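Local coordinates for protein endo-beta-mannanase (Opitutaceae bacterium TAV5, PDB 7BOB) that probably releases mannose units from the ends of beta-1,4-linked mannan chains as a family 5 exo-mannosidase of a termite-hindgut bacterium, at residues Leu299-Pro304 / Leu351-Phe357. Residue numbers count along the deposited sequence, not the author numbering.
Sequences LRAILP and LEYFVEF
Two helices run side by side in the same general direction, their local axes 10.0 Å apart at closest approach and crossing at -34°; Leu299 sits level with Tyr353 (CA-CA 6.9 Å) and Leu303 with Phe357 (7.7 Å). Residues 299-304 are helical throughout, whereas Leu351 (phi/psi -110/-2) leads into the second helix. Leu299 (mt) is an aliphatic residue suited to its buried place: its CD1 lies 4.2 Å from Leu351 CD2, and its CB 4.0 Å from Tyr353 CD2. Packing is knobs-into-holes, chi1 t carrying the Tyr353 ring into the hole of Leu299, Arg300, Leu303 and Pro304. At the exposed margin, Arg300 CG stands 3.5 Å from the Tyr353 ring centroid, 8° off the normal, in a CH-pi contact; the guanidinium lays one face over Tyr353 CD1 (CZ to CD1 3.3 Å). NH2 reaches Glu356 OE1 at 3.3 Å in a salt bridge with a weak hydrogen bond; NE pairs with Asp296. In the (beta/alpha)8 barrel expected of glycoside hydrolase family 5, helices 292-309 and 352-364 flank the eighth strand, 311-316, in sequence and pack together outside the barrel, Phe354 and Phe357 reaching Tyr314 of that strand. One turn on, Leu303, also mt, is a branched aliphatic fitting between flat rings: CD1 is 4.0 Å from both Tyr353 CE2 and Phe354 CD1. Phe357 (chi1 t, chi2 92°) offers its ring face to Leu303 CB, 3.7 Å from the centroid and 10° off the normal, a CH-pi contact. The helix kinks at Pro304, whose N has no hydrogen to give to the preceding turn; this N lies 3.9 Å from Phe357 CE1, and Pro304 CG 3.8 Å from Tyr353 OH.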
loop_
_atom_site.group_PDB
_atom_site.type_symbol
_atom_site.label_atom_id
_atom_site.label_comp_id
_atom_site.label_asym_id
_atom_site.label_seq_id
_atom_site.Cartn_x
_atom_site.Cartn_y
_atom_site.Cartn_z
ATOM N N LEU A 299 7.615 -14.873 33.647
ATOM C CA LEU A 299 6.369 -15.444 34.131
ATOM C C LEU A 299 6.003 -14.864 35.485
ATOM O O LEU A 299 4.829 -14.549 35.729
ATOM C CB LEU A 299 6.475 -16.966 34.195
ATOM C CG LEU A 299 6.600 -17.644 32.822
ATOM C CD1 LEU A 299 6.769 -19.137 32.979
ATOM C CD2 LEU A 299 5.411 -17.330 31.923
ATOM N N ARG A 300 7.002 -14.667 36.362
ATOM C CA ARG A 300 6.712 -14.104 37.677
ATOM C C ARG A 300 6.199 -12.679 37.584
ATOM O O ARG A 300 5.570 -12.199 38.535
ATOM C CB ARG A 300 7.954 -14.173 38.589
ATOM C CG ARG A 300 8.123 -15.598 39.152
ATOM C CD ARG A 300 9.573 -15.960 39.455
ATOM N NE ARG A 300 9.661 -17.369 39.830
ATOM C CZ ARG A 300 9.209 -17.867 40.986
ATOM N NH1 ARG A 300 8.651 -17.067 41.881
ATOM N NH2 ARG A 300 9.302 -19.168 41.242
ATOM N N ALA A 301 6.448 -11.986 36.468
ATOM C CA ALA A 301 5.839 -10.675 36.311
ATOM C C ALA A 301 4.452 -10.764 35.665
ATOM O O ALA A 301 3.478 -10.208 36.186
ATOM C CB ALA A 301 6.760 -9.760 35.491
ATOM N N ILE A 302 4.326 -11.467 34.542
ATOM C CA ILE A 302 3.103 -11.283 33.767
ATOM C C ILE A 302 1.904 -11.995 34.380
ATOM O O ILE A 302 0.776 -11.504 34.258
ATOM C CB ILE A 302 3.314 -11.719 32.311
ATOM C CG1 ILE A 302 3.686 -13.189 32.252
ATOM C CG2 ILE A 302 4.366 -10.821 31.634
ATOM C CD1 ILE A 302 2.851 -13.950 31.249
ATOM N N LEU A 303 2.108 -13.145 35.053
ATOM C CA LEU A 303 0.959 -13.881 35.581
ATOM C C LEU A 303 0.259 -13.126 36.707
ATOM O O LEU A 303 -0.973 -12.970 36.638
ATOM C CB LEU A 303 1.387 -15.288 36.008
ATOM C CG LEU A 303 1.803 -16.164 34.823
ATOM C CD1 LEU A 303 2.306 -17.526 35.321
ATOM C CD2 LEU A 303 0.630 -16.326 33.840
ATOM N N PRO A 304 0.946 -12.636 37.756
ATOM C CA PRO A 304 0.216 -11.814 38.746
ATOM C C PRO A 304 -0.383 -10.551 38.130
ATOM O O PRO A 304 -1.516 -10.179 38.470
ATOM C CB PRO A 304 1.283 -11.497 39.813
ATOM C CG PRO A 304 2.368 -12.521 39.613
ATOM C CD PRO A 304 2.363 -12.823 38.129
ATOM N N LEU A 351 10.295 -22.786 33.609
ATOM C CA LEU A 351 8.847 -22.632 33.510
ATOM C C LEU A 351 8.086 -23.122 34.744
ATOM O O LEU A 351 6.852 -22.983 34.787
ATOM C CB LEU A 351 8.338 -23.354 32.250
ATOM C CG LEU A 351 9.070 -23.055 30.915
ATOM C CD1 LEU A 351 8.396 -23.745 29.735
ATOM C CD2 LEU A 351 9.211 -21.553 30.650
ATOM N N GLU A 352 8.783 -23.667 35.755
ATOM C CA GLU A 352 8.122 -24.243 36.935
ATOM C C GLU A 352 7.171 -23.261 37.602
ATOM O O GLU A 352 6.198 -23.679 38.238
ATOM C CB GLU A 352 9.151 -24.719 37.978
ATOM C CG GLU A 352 10.437 -25.335 37.395
ATOM C CD GLU A 352 11.407 -24.265 36.845
ATOM O OE1 GLU A 352 11.350 -23.096 37.310
ATOM O OE2 GLU A 352 12.208 -24.579 35.932
ATOM N N TYR A 353 7.408 -21.957 37.444
ATOM C CA TYR A 353 6.571 -20.997 38.152
ATOM C C TYR A 353 5.112 -21.082 37.728
ATOM O O TYR A 353 4.225 -20.837 38.553
ATOM C CB TYR A 353 7.058 -19.566 37.944
ATOM C CG TYR A 353 6.150 -18.601 38.648
ATOM C CD1 TYR A 353 6.085 -18.585 40.050
ATOM C CD2 TYR A 353 5.327 -17.742 37.935
ATOM C CE1 TYR A 353 5.247 -17.715 40.722
ATOM C CE2 TYR A 353 4.482 -16.858 38.594
ATOM C CZ TYR A 353 4.444 -16.854 39.996
ATOM O OH TYR A 353 3.608 -15.987 40.672
ATOM N N PHE A 354 4.832 -21.368 36.447
ATOM C CA PHE A 354 3.432 -21.551 36.067
ATOM C C PHE A 354 2.764 -22.620 36.932
ATOM O O PHE A 354 1.608 -22.466 37.340
ATOM C CB PHE A 354 3.295 -21.921 34.590
ATOM C CG PHE A 354 1.865 -22.133 34.164
ATOM C CD1 PHE A 354 0.883 -21.220 34.536
ATOM C CD2 PHE A 354 1.496 -23.256 33.435
ATOM C CE1 PHE A 354 -0.434 -21.402 34.167
ATOM C CE2 PHE A 354 0.168 -23.452 33.061
ATOM C CZ PHE A 354 -0.800 -22.531 33.419
ATOM N N VAL A 355 3.478 -23.709 37.227
ATOM C CA VAL A 355 2.899 -24.754 38.067
ATOM C C VAL A 355 2.604 -24.202 39.454
ATOM O O VAL A 355 1.519 -24.414 40.005
ATOM C CB VAL A 355 3.826 -25.981 38.133
ATOM C CG1 VAL A 355 3.248 -27.039 39.097
ATOM C CG2 VAL A 355 4.021 -26.577 36.741
ATOM N N GLU A 356 3.557 -23.448 40.015
ATOM C CA GLU A 356 3.373 -22.891 41.354
ATOM C C GLU A 356 2.241 -21.873 41.345
ATOM O O GLU A 356 1.385 -21.869 42.244
ATOM C CB GLU A 356 4.691 -22.274 41.849
ATOM C CG GLU A 356 4.624 -21.542 43.199
ATOM C CD GLU A 356 5.774 -20.548 43.405
ATOM O OE1 GLU A 356 6.867 -20.765 42.820
ATOM O OE2 GLU A 356 5.585 -19.533 44.132
ATOM N N PHE A 357 2.189 -21.038 40.299
ATOM C CA PHE A 357 1.144 -20.025 40.207
ATOM C C PHE A 357 -0.232 -20.664 40.038
ATOM O O PHE A 357 -1.221 -20.185 40.605
ATOM C CB PHE A 357 1.455 -19.060 39.048
ATOM C CG PHE A 357 0.352 -18.074 38.755
ATOM C CD1 PHE A 357 0.347 -16.821 39.354
ATOM C CD2 PHE A 357 -0.678 -18.394 37.862
ATOM C CE1 PHE A 357 -0.672 -15.900 39.074
ATOM C CE2 PHE A 357 -1.701 -17.485 37.576
ATOM C CZ PHE A 357 -1.697 -16.238 38.188
#